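FtsY (Mycoplasma mycoides, PDB 1ZU4) is the bacterial SRP receptor FtsY, seen here as its NG domain, a helical bundle joined to a P-loop NTPase-type domain. Local coordinates at residues T69-E72 with N73-D76; A126-Y129 with A130-Y134. All coordinates share one frame; numbering follows the deposited sequence.

In the fold
Both contacts are local, and each marks one end of a helix. Interaction 1 comes first along the chain and forms the start of helix 71-87, in the range of the SRP54-type helical bundle. Interaction 2 follows at the C-terminal end of helix 118-131, in the P-loop-type domain. That end lies against the parallel part of the sheet, where strands 136-140, 164-167 and 194-198 meet its side chains. The centres are about 42 Å apart and the nearest atoms about 27 Å, so the two do not touch. Interaction 1 lies at the surface, about 31 Å from the centre of the chain. The two are therefore separate local features of the helical bundle and P-loop-type parts of the NG domain.

Interaction 1: T69-E72 with N73-D76; sequences TSFE and NIKD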
ATOM      1  N   THR A  69      36.482  -1.706  -3.302  1.00 33.43           N
ATOM      2  CA  THR A  69      35.384  -1.343  -4.189  1.00 33.09           C
ATOM      3  C   THR A  69      35.333   0.222  -4.316  1.00 32.06           C
ATOM      4  O   THR A  69      35.529   0.960  -3.336  1.00 31.14           O
ATOM      5  CB  THR A  69      34.036  -2.051  -3.747  1.00 33.13           C
ATOM      6  OG1 THR A  69      34.185  -3.488  -3.877  1.00 35.89           O
ATOM      7  CG2 THR A  69      32.860  -1.643  -4.596  1.00 33.93           C
ATOM      8  N   SER A  70      35.156   0.705  -5.545  1.00 31.46           N
ATOM      9  CA  SER A  70      34.982   2.133  -5.801  1.00 30.97           C
ATOM     10  C   SER A  70      33.679   2.529  -5.155  1.00 30.04           C
ATOM     11  O   SER A  70      32.793   1.692  -5.055  1.00 30.35           O
ATOM     12  CB  SER A  70      34.854   2.376  -7.296  1.00 30.97           C
ATOM     13  OG  SER A  70      33.771   1.619  -7.820  1.00 31.61           O
ATOM     14  N   PHE A  71      33.525   3.793  -4.759  1.00 28.99           N
ATOM     15  CA  PHE A  71      32.246   4.221  -4.182  1.00 27.61           C
ATOM     16  C   PHE A  71      31.044   4.063  -5.119  1.00 27.22           C
ATOM     17  O   PHE A  71      29.910   3.926  -4.672  1.00 26.17           O
ATOM     18  CB  PHE A  71      32.316   5.631  -3.599  1.00 26.70           C
ATOM     19  CG  PHE A  71      31.165   5.951  -2.691  1.00 25.33           C
ATOM     20  CD1 PHE A  71      31.043   5.329  -1.440  1.00 22.76           C
ATOM     21  CD2 PHE A  71      30.187   6.845  -3.085  1.00 23.08           C
ATOM     22  CE1 PHE A  71      29.985   5.619  -0.604  1.00 19.49           C
ATOM     23  CE2 PHE A  71      29.124   7.095  -2.246  1.00 23.12           C
ATOM     24  CZ  PHE A  71      29.039   6.502  -1.014  1.00 21.01           C
ATOM     25  N   GLU A  72      31.298   4.071  -6.412  1.00 28.14           N
ATOM     26  CA  GLU A  72      30.250   3.834  -7.407  1.00 29.57           C
ATOM     27  C   GLU A  72      29.715   2.403  -7.336  1.00 28.53           C
ATOM     28  O   GLU A  72      28.509   2.143  -7.489  1.00 29.17           O
ATOM     29  CB  GLU A  72      30.797   4.097  -8.825  1.00 30.58           C
ATOM     30  CG  GLU A  72      30.812   5.560  -9.249  1.00 34.79           C
ATOM     31  CD  GLU A  72      29.410   6.123  -9.438  1.00 41.89           C
ATOM     32  OE1 GLU A  72      28.756   5.773 -10.466  1.00 44.65           O
ATOM     33  OE2 GLU A  72      28.971   6.915  -8.554  1.00 42.43           O
ATOM     34  N   ASN A  73      30.615   1.464  -7.129  1.00 28.36           N
ATOM     35  CA  ASN A  73      30.222   0.074  -7.015  1.00 27.51           C
ATOM     36  C   ASN A  73      29.562  -0.238  -5.676  1.00 26.09           C
ATOM     37  O   ASN A  73      28.778  -1.179  -5.595  1.00 25.71           O
ATOM     38  CB  ASN A  73      31.398  -0.855  -7.346  1.00 27.92           C
ATOM     39  CG  ASN A  73      31.613  -1.019  -8.880  1.00 30.20           C
ATOM     40  OD1 ASN A  73      30.662  -0.944  -9.673  1.00 34.15           O
ATOM     41  ND2 ASN A  73      32.853  -1.246  -9.281  1.00 30.21           N
ATOM     42  N   ILE A  74      29.840   0.561  -4.637  1.00 25.10           N
ATOM     43  CA  ILE A  74      29.144   0.367  -3.337  1.00 23.92           C
ATOM     44  C   ILE A  74      27.658   0.744  -3.503  1.00 23.85           C
ATOM     45  O   ILE A  74      26.754   0.040  -3.017  1.00 22.04           O
ATOM     46  CB  ILE A  74      29.749   1.184  -2.209  1.00 24.20           C
ATOM     47  CG1 ILE A  74      30.945   0.456  -1.596  1.00 23.01           C
ATOM     48  CG2 ILE A  74      28.740   1.368  -1.054  1.00 24.05           C
ATOM     49  CD1 ILE A  74      32.189   1.001  -2.000  1.00 25.42           C
ATOM     50  N   LYS A  75      27.438   1.858  -4.206  1.00 22.99           N
ATOM     51  CA  LYS A  75      26.102   2.349  -4.530  1.00 22.80           C
ATOM     52  C   LYS A  75      25.315   1.306  -5.307  1.00 21.64           C
ATOM     53  O   LYS A  75      24.140   1.095  -5.035  1.00 21.49           O
ATOM     54  CB  LYS A  75      26.192   3.615  -5.376  1.00 23.09           C
ATOM     55  CG  LYS A  75      26.642   4.859  -4.705  1.00 24.06           C
ATOM     56  CD  LYS A  75      27.124   5.836  -5.811  1.00 28.44           C
ATOM     57  CE  LYS A  75      27.201   7.259  -5.274  1.00 28.01           C
ATOM     58  NZ  LYS A  75      27.370   8.219  -6.380  1.00 26.07           N
ATOM     59  N   ASP A  76      25.953   0.624  -6.258  1.00 21.17           N
ATOM     60  CA  ASP A  76      25.239  -0.376  -7.070  1.00 21.39           C
ATOM     61  C   ASP A  76      24.824  -1.533  -6.163  1.00 20.57           C
ATOM     62  O   ASP A  76      23.722  -2.111  -6.270  1.00 19.23           O
ATOM     63  CB  ASP A  76      26.132  -0.896  -8.209  1.00 22.47           C
ATOM     64  CG  ASP A  76      26.350   0.142  -9.335  1.00 27.34           C
ATOM     65  OD1 ASP A  76      27.350   0.018 -10.082  1.00 32.85           O
ATOM     66  OD2 ASP A  76      25.537   1.081  -9.480  1.00 31.81           O
TER
HETATM   67  O   HOH W   1      35.188  -1.446  -7.883  1.00 40.96           O
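Ser70 caps the first turn of helix 71-87. Its OG sits between its own backbone N and carbonyl carbon (chi1 57°), turned toward the helix. From there it accepts a hydrogen bond from Asn73 N at 3.2 Å. The Ser70 carbonyl starts the helical bonding: Ile74 N donates to Ser70 O in the carbonyl plane. A water accepts from both Ser70 N and Asn73 ND2, the latter at 2.7 Å, and so links the side-chain amide of Asn73 back to the cap.

Thr69 and Asn73 cross at about a right angle. The methyl CG2 of Thr69 meets Asn73 CB at an unusually short 3.2 Å. Thr69 OG1 turns the other way and bonds to Lys66 N. On the same turn, Ile74 brings CD1 to 3.2 Å from Ser70 O and 3.6 Å from Thr69 O, while its side chain also packs on Phe36 and Tyr29.

Lys75 is extended beyond CG. The Lys75 and Phe71 side chains cross at about a right angle, and Lys75 CE comes obliquely to the ring, 3.6 Å from Phe71 CE2. The ring also meets Tyr29 and Phe36. Past it, Lys75 NZ forms a salt bridge with Glu72 OE2 at 3.0 Å, nearly along the C-O axis of that oxygen. Glu72 bends at chi2 (-68°), which turns its carboxylate to the lysine. The ammonium group has a second partner in Phe312 O. The whole is a serine N-cap with a water-bridged third helical residue, opening a helix of the SRP54-type helical bundle.

Interaction 2: A126-Y129 with A130-Y134; sequences ANYY and AELGY
Tyr129 and Tyr134 close the end of helix 118-131 in a Schellman motif. Tyr134 N donates to Tyr129 O at 3.1 Å, and Gly133 N donates to Ala130 O at 3.0 Å. Gly133 takes a positive phi of 94°, which turns the chain out of the helix. Leu132 N adds a weak bond to Tyr129 O, so that one oxygen accepts from two backbone amides.

The packed side faces the sheet and the segment around Phe100. Tyr134 brings CD1 to the edge of the Tyr129 ring, 4.1 Å from CD2, and the two side chains lie oblique to one another. Phe100 joins them, stacked on Tyr129 and edge-to-face with Tyr134. Tyr134 OH is held by Glu102. Tyr129 also touches Val136 of strand 136-140 and Leu194 of strand 194-198. Ala126 and Ala130 both lie on Val164, and Ala130 N donates to Ala126 O at 2.8 Å, in the carbonyl plane.

The outer side is looser. Glu131 and Leu132 are exposed. Glu131 N still bonds to Asn127 O at 2.9 Å. The glutamate side chain folds back along Asn127: its CG lies 3.0 Å from Asn127 O, and the chain then bends at chi2 (-130°). Leu132 has CG anti to its carbonyl carbon (chi1 -67°), which swings the branch back over the preceding turn. There CD1 meets Tyr128 CE2 at 3.7 Å, obliquely to the ring. Tyr128 is partly exposed, and its CD2 lies 3.6 Å above the plane of the Tyr129 ring, over the ring centre.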
ATOM      1  N   ALA A 126     -11.141   2.200  -8.103  1.00 16.36           N
ATOM      2  CA  ALA A 126     -12.240   2.075  -9.065  1.00 17.56           C
ATOM      3  C   ALA A 126     -11.850   2.688 -10.439  1.00 17.42           C
ATOM      4  O   ALA A 126     -12.050   2.055 -11.490  1.00 17.64           O
ATOM      5  CB  ALA A 126     -13.542   2.756  -8.511  1.00 16.99           C
ATOM      6  N   ASN A 127     -11.337   3.911 -10.399  1.00 17.52           N
ATOM      7  CA  ASN A 127     -10.819   4.613 -11.586  1.00 19.59           C
ATOM      8  C   ASN A 127      -9.717   3.840 -12.336  1.00 19.76           C
ATOM      9  O   ASN A 127      -9.698   3.852 -13.560  1.00 19.06           O
ATOM     10  CB  ASN A 127     -10.267   6.017 -11.232  1.00 19.62           C
ATOM     11  CG  ASN A 127     -10.028   6.881 -12.484  1.00 24.22           C
ATOM     12  OD1 ASN A 127      -8.885   7.243 -12.820  1.00 30.65           O
ATOM     13  ND2 ASN A 127     -11.103   7.166 -13.196  1.00 25.29           N
ATOM     14  N   TYR A 128      -8.822   3.191 -11.589  1.00 18.78           N
ATOM     15  CA  TYR A 128      -7.723   2.406 -12.139  1.00 19.44           C
ATOM     16  C   TYR A 128      -8.252   1.266 -12.997  1.00 20.36           C
ATOM     17  O   TYR A 128      -7.738   1.018 -14.121  1.00 21.72           O
ATOM     18  CB  TYR A 128      -6.836   1.858 -10.998  1.00 18.63           C
ATOM     19  CG  TYR A 128      -5.671   0.982 -11.422  1.00 19.62           C
ATOM     20  CD1 TYR A 128      -4.389   1.507 -11.625  1.00 18.58           C
ATOM     21  CD2 TYR A 128      -5.839  -0.401 -11.557  1.00 19.40           C
ATOM     22  CE1 TYR A 128      -3.311   0.642 -11.994  1.00 21.11           C
ATOM     23  CE2 TYR A 128      -4.807  -1.231 -11.922  1.00 19.74           C
ATOM     24  CZ  TYR A 128      -3.562  -0.734 -12.152  1.00 20.59           C
ATOM     25  OH  TYR A 128      -2.567  -1.655 -12.491  1.00 20.84           O
ATOM     26  N   TYR A 129      -9.264   0.544 -12.489  1.00 19.01           N
ATOM     27  CA  TYR A 129      -9.833  -0.559 -13.270  1.00 17.72           C
ATOM     28  C   TYR A 129     -10.776  -0.057 -14.363  1.00 18.68           C
ATOM     29  O   TYR A 129     -10.823  -0.632 -15.471  1.00 20.22           O
ATOM     30  CB  TYR A 129     -10.496  -1.604 -12.347  1.00 17.32           C
ATOM     31  CG  TYR A 129      -9.427  -2.368 -11.644  1.00 13.23           C
ATOM     32  CD1 TYR A 129      -9.070  -2.055 -10.328  1.00 11.75           C
ATOM     33  CD2 TYR A 129      -8.708  -3.339 -12.310  1.00 15.27           C
ATOM     34  CE1 TYR A 129      -8.038  -2.711  -9.673  1.00 16.75           C
ATOM     35  CE2 TYR A 129      -7.636  -4.018 -11.676  1.00 13.00           C
ATOM     36  CZ  TYR A 129      -7.319  -3.689 -10.350  1.00 18.05           C
ATOM     37  OH  TYR A 129      -6.272  -4.317  -9.702  1.00 20.58           O
ATOM     38  N   ALA A 130     -11.500   1.016 -14.077  1.00 18.96           N
ATOM     39  CA  ALA A 130     -12.455   1.584 -15.051  1.00 20.98           C
ATOM     40  C   ALA A 130     -11.727   2.039 -16.307  1.00 22.04           C
ATOM     41  O   ALA A 130     -12.190   1.765 -17.426  1.00 22.11           O
ATOM     42  CB  ALA A 130     -13.285   2.732 -14.440  1.00 19.91           C
ATOM     43  N   GLU A 131     -10.574   2.691 -16.122  1.00 22.63           N
ATOM     44  CA  GLU A 131      -9.686   3.028 -17.244  1.00 24.14           C
ATOM     45  C   GLU A 131      -9.125   1.817 -18.015  1.00 23.82           C
ATOM     46  O   GLU A 131      -8.773   1.916 -19.194  1.00 23.93           O
ATOM     47  CB  GLU A 131      -8.573   3.972 -16.771  1.00 25.13           C
ATOM     48  CG  GLU A 131      -9.156   5.267 -16.205  1.00 29.88           C
ATOM     49  CD  GLU A 131      -8.540   6.556 -16.771  1.00 37.04           C
ATOM     50  OE1 GLU A 131      -8.425   6.691 -18.015  1.00 41.34           O
ATOM     51  OE2 GLU A 131      -8.220   7.457 -15.964  1.00 37.05           O
ATOM     52  N   LEU A 132      -9.058   0.663 -17.365  1.00 22.57           N
ATOM     53  CA  LEU A 132      -8.589  -0.538 -18.045  1.00 22.02           C
ATOM     54  C   LEU A 132      -9.733  -1.211 -18.799  1.00 22.42           C
ATOM     55  O   LEU A 132      -9.544  -2.276 -19.394  1.00 22.36           O
ATOM     56  CB  LEU A 132      -7.877  -1.488 -17.068  1.00 21.52           C
ATOM     57  CG  LEU A 132      -6.548  -0.972 -16.491  1.00 20.53           C
ATOM     58  CD1 LEU A 132      -6.070  -1.804 -15.299  1.00 20.75           C
ATOM     59  CD2 LEU A 132      -5.504  -0.961 -17.606  1.00 23.62           C
ATOM     60  N   GLY A 133     -10.905  -0.563 -18.796  1.00 21.84           N
ATOM     61  CA  GLY A 133     -12.094  -1.048 -19.490  1.00 21.62           C
ATOM     62  C   GLY A 133     -13.088  -1.873 -18.697  1.00 21.16           C
ATOM     63  O   GLY A 133     -14.035  -2.413 -19.245  1.00 21.24           O
ATOM     64  N   TYR A 134     -12.878  -1.985 -17.401  1.00 20.24           N
ATOM     65  CA  TYR A 134     -13.720  -2.832 -16.569  1.00 19.01           C
ATOM     66  C   TYR A 134     -14.934  -2.086 -16.011  1.00 18.51           C
ATOM     67  O   TYR A 134     -14.917  -0.843 -15.855  1.00 16.99           O
ATOM     68  CB  TYR A 134     -12.879  -3.475 -15.462  1.00 18.07           C
ATOM     69  CG  TYR A 134     -11.743  -4.359 -15.988  1.00 18.87           C
ATOM     70  CD1 TYR A 134     -10.409  -3.920 -15.986  1.00 14.06           C
ATOM     71  CD2 TYR A 134     -11.999  -5.639 -16.487  1.00 18.01           C
ATOM     72  CE1 TYR A 134      -9.373  -4.719 -16.466  1.00 14.99           C
ATOM     73  CE2 TYR A 134     -10.971  -6.447 -16.948  1.00 15.11           C
ATOM     74  CZ  TYR A 134      -9.667  -5.991 -16.963  1.00 15.58           C
ATOM     75  OH  TYR A 134      -8.669  -6.830 -17.417  1.00 12.44           O
TER